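CD180 antigen (Mus musculus, PDB 3T6Q) may cooperate with MD-1 and TLR4 in the innate response of B-cells to bacterial lipopolysaccharide, leading to NF-kappa-B activation. Local coordinates at residues T115-S119 with I120-P124; I144-P147 with K148-T152. All coordinates share one frame; numbering follows the deposited sequence.

Contact 1: T115-S119 with I120-P124; sequences TGISS and IDFIP
Ile117 lays its CG2 methyl over one face of the Phe122 ring, five residues on in the same leucine-rich repeat, LRR 4, where the loop after strand 109-111 turns into a 3-10 segment at 120-122. CG2 stands 3.7 Å from the centroid of the Phe122 ring and 21° off its normal, a CH-pi contact displaced toward the rim, with CD1 the nearest ring atom. Phe122 reaches it because its CG is anti to the backbone N (chi1 -173°), which brings the ring back against the Ile117 side chain. The other branch of Ile117 goes elsewhere: its CD1 meets Ile123 CD1 at 4.1 Å, the two side chains crossing at about a right angle. The 3-10 segment starts with a backbone bond from Phe122 N to Ser119 O (3.1 Å). Beyond the repeat, Phe122 meets an aromatic ring of another protein chain, and Asp121 OD2 accepts a hydrogen bond from an aromatic side chain of that chain. Asp121 bends its carboxylate back over Ser119, leaving Ser119 OG 3.2 Å from Asp121 OD1.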
# COMPACT_ATOMS: atom_id res chain seq x y z
N THR A 115 0.19 -7.23 1.23
CA THR A 115 -0.60 -7.34 2.46
C THR A 115 -0.69 -5.99 3.18
O THR A 115 -1.15 -5.92 4.33
CB THR A 115 0.01 -8.39 3.41
OG1 THR A 115 1.41 -8.13 3.50
CG2 THR A 115 -0.23 -9.80 2.82
N GLY A 116 -0.19 -4.93 2.55
CA GLY A 116 -0.26 -3.60 3.14
C GLY A 116 0.76 -3.27 4.21
O GLY A 116 0.69 -2.20 4.83
N ILE A 117 1.72 -4.17 4.45
CA ILE A 117 2.59 -4.02 5.61
C ILE A 117 3.71 -3.01 5.34
O ILE A 117 4.17 -2.86 4.21
CB ILE A 117 3.18 -5.37 6.08
CG1 ILE A 117 4.13 -5.94 5.03
CG2 ILE A 117 2.02 -6.34 6.38
CD1 ILE A 117 5.01 -7.10 5.55
N SER A 118 4.17 -2.33 6.37
CA SER A 118 5.25 -1.38 6.15
C SER A 118 6.55 -1.83 6.81
O SER A 118 7.57 -1.15 6.72
CB SER A 118 4.83 -0.01 6.64
OG SER A 118 4.50 -0.10 8.01
N SER A 119 6.51 -2.98 7.46
CA SER A 119 7.63 -3.45 8.26
C SER A 119 7.60 -4.95 8.38
O SER A 119 6.53 -5.53 8.54
CB SER A 119 7.49 -2.87 9.68
OG SER A 119 8.75 -2.94 10.30
N ILE A 120 8.78 -5.58 8.32
CA ILE A 120 8.92 -7.03 8.45
C ILE A 120 8.46 -7.48 9.85
O ILE A 120 7.94 -8.60 10.02
CB ILE A 120 10.38 -7.51 8.12
CG1 ILE A 120 10.79 -7.00 6.71
CG2 ILE A 120 10.47 -9.04 8.21
CD1 ILE A 120 12.27 -6.61 6.47
N ASP A 121 8.62 -6.61 10.85
CA ASP A 121 8.17 -6.98 12.21
C ASP A 121 6.64 -7.14 12.34
O ASP A 121 6.14 -7.57 13.38
CB ASP A 121 8.75 -6.05 13.30
CG ASP A 121 8.33 -4.59 13.14
OD1 ASP A 121 9.17 -3.69 13.39
OD2 ASP A 121 7.17 -4.34 12.77
N PHE A 122 5.89 -6.82 11.28
CA PHE A 122 4.44 -7.16 11.27
C PHE A 122 4.26 -8.68 11.39
O PHE A 122 3.23 -9.14 11.84
CB PHE A 122 3.80 -6.68 9.95
CG PHE A 122 2.30 -6.82 9.91
CD1 PHE A 122 1.70 -8.01 9.48
CD2 PHE A 122 1.48 -5.77 10.33
CE1 PHE A 122 0.34 -8.16 9.43
CE2 PHE A 122 0.11 -5.92 10.28
CZ PHE A 122 -0.47 -7.10 9.83
N ILE A 123 5.24 -9.45 10.91
CA ILE A 123 5.09 -10.90 10.83
C ILE A 123 5.94 -11.51 11.97
O ILE A 123 7.18 -11.44 11.93
CB ILE A 123 5.56 -11.45 9.47
CG1 ILE A 123 4.99 -10.58 8.31
CG2 ILE A 123 5.14 -12.90 9.34
CD1 ILE A 123 5.65 -10.87 6.97
N PRO A 124 5.27 -12.05 13.00
CA PRO A 124 6.06 -12.61 14.13
C PRO A 124 6.60 -13.96 13.71
O PRO A 124 5.85 -14.94 13.61
CB PRO A 124 5.04 -12.73 15.28
CG PRO A 124 3.89 -11.83 14.89
CD PRO A 124 3.84 -11.89 13.37

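Contact 2: I144-P147 with K148-T152; sequences IKLP and KGFPT
A local turn contact joins Leu146 and Pro147 to Phe150 and Thr152 within one continuous stretch, in the loop of the leucine-rich-repeat solenoid that leads from strand 133-135 to strand 157-159. Pro147 to Phe150 form a type II beta turn, on which the chain reverses near the end of LRR 5. Lys148 and Gly149 occupy its two corners; the positive phi of Gly149 (72°) is the backbone shape expected at the third position of this turn. The closing bond, from Phe150 N to Pro147 O, is long at 3.3 Å and bent, with an N-H...O angle of 136°.

Apolar side chains pack together beside the turn. Leu146 spreads its two methyls between two partners: CD2 comes to the edge of the Phe150 ring, near the ring plane and 4.1 Å from Phe150 CD2, while CD1 touches Thr152 CG2 at 3.6 Å. With CG of Phe150 anti to its backbone N (chi1 166°), the ring swings toward the side chain of Leu146. The Pro147 ring packs against the root of the same phenylalanine side chain, its CG 3.9 Å from Phe150 CB.

Leu146 also rests on Leu176, further along the chain, and Phe150 on Leu131 of the same repeat; the backbone N of Leu146 donates to Ser175 OG. The outer side of the turn is different. Lys148 is exposed, and its bent chain doubles back so that CE lies 4.0 Å from Pro147 CA. The two lysine amines also come near each other, Lys148 NZ lying 4.8 Å from Lys145 NZ, a proximity of like charges that may slightly lower their proton affinity. Lys148 N, by contrast, is buried at the turn and has no hydrogen-bond partner in the model.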
# COMPACT_ATOMS: atom_id res chain seq x y z
N ILE A 144 15.46 -3.44 4.06
CA ILE A 144 15.62 -4.91 4.01
C ILE A 144 16.00 -5.55 5.38
O ILE A 144 15.99 -6.79 5.52
CB ILE A 144 16.64 -5.32 2.90
CG1 ILE A 144 18.06 -4.95 3.27
CG2 ILE A 144 16.36 -4.55 1.60
CD1 ILE A 144 19.09 -5.68 2.44
N LYS A 145 16.31 -4.73 6.38
CA LYS A 145 16.85 -5.23 7.66
C LYS A 145 15.94 -6.27 8.27
O LYS A 145 14.74 -6.06 8.41
CB LYS A 145 17.12 -4.08 8.63
CG LYS A 145 17.76 -4.58 9.94
CD LYS A 145 18.77 -3.62 10.54
CE LYS A 145 18.27 -2.19 10.61
NZ LYS A 145 17.35 -2.00 11.76
N LEU A 146 16.50 -7.43 8.57
CA LEU A 146 15.75 -8.49 9.21
C LEU A 146 15.68 -8.20 10.72
O LEU A 146 16.64 -7.63 11.27
CB LEU A 146 16.37 -9.85 8.90
CG LEU A 146 16.31 -10.20 7.40
CD1 LEU A 146 17.05 -11.49 7.14
CD2 LEU A 146 14.87 -10.32 6.89
N PRO A 147 14.55 -8.54 11.37
CA PRO A 147 14.38 -8.21 12.79
C PRO A 147 15.27 -9.07 13.70
O PRO A 147 15.64 -10.18 13.32
CB PRO A 147 12.89 -8.52 13.03
CG PRO A 147 12.63 -9.68 12.13
CD PRO A 147 13.41 -9.34 10.87
N LYS A 148 15.61 -8.56 14.88
CA LYS A 148 16.43 -9.28 15.85
C LYS A 148 15.81 -10.65 16.17
O LYS A 148 14.61 -10.74 16.46
CB LYS A 148 16.62 -8.47 17.15
CG LYS A 148 16.82 -6.96 16.99
CD LYS A 148 15.54 -6.16 17.23
CE LYS A 148 14.83 -5.77 15.93
NZ LYS A 148 15.45 -4.57 15.30
N GLY A 149 16.63 -11.69 16.10
CA GLY A 149 16.18 -13.04 16.43
C GLY A 149 15.23 -13.66 15.42
O GLY A 149 14.31 -14.41 15.78
N PHE A 150 15.45 -13.35 14.15
CA PHE A 150 14.87 -14.13 13.07
C PHE A 150 15.98 -15.02 12.50
O PHE A 150 17.01 -14.51 12.08
CB PHE A 150 14.22 -13.24 12.01
CG PHE A 150 13.91 -13.97 10.74
CD1 PHE A 150 13.37 -15.27 10.78
CD2 PHE A 150 14.17 -13.37 9.51
CE1 PHE A 150 13.10 -15.97 9.61
CE2 PHE A 150 13.89 -14.06 8.33
CZ PHE A 150 13.37 -15.36 8.38
N PRO A 151 15.79 -16.37 12.52
CA PRO A 151 16.92 -17.17 12.01
C PRO A 151 17.02 -17.08 10.49
O PRO A 151 16.03 -17.12 9.76
CB PRO A 151 16.60 -18.61 12.49
CG PRO A 151 15.55 -18.44 13.54
CD PRO A 151 14.76 -17.23 13.12
N THR A 152 18.25 -16.91 10.04
CA THR A 152 18.52 -16.60 8.66
C THR A 152 19.30 -17.77 8.08
O THR A 152 19.59 -17.80 6.90
CB THR A 152 19.30 -15.28 8.55
OG1 THR A 152 20.55 -15.41 9.23
CG2 THR A 152 18.52 -14.12 9.20

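Contacts 1 and 2 belong to successive repeats, LRR 4 and LRR 5, in corresponding loops that follow strands 109-111 and 133-135; their centres are about 13 Å apart. Both combine a backbone bond between residues three apart with an isoleucine or leucine methyl against a phenylalanine, but over a face in contact 1 and at an edge in contact 2. Contact 1 is the more buried and also borders another protein chain; contact 2 has an exposed lysine and glycine corner and touches no other protein chain. Ile120 bridges them: its CD1 packs 3.2 Å from Lys145 O, and its CG2 lies 4.0 Å from Pro147 CD.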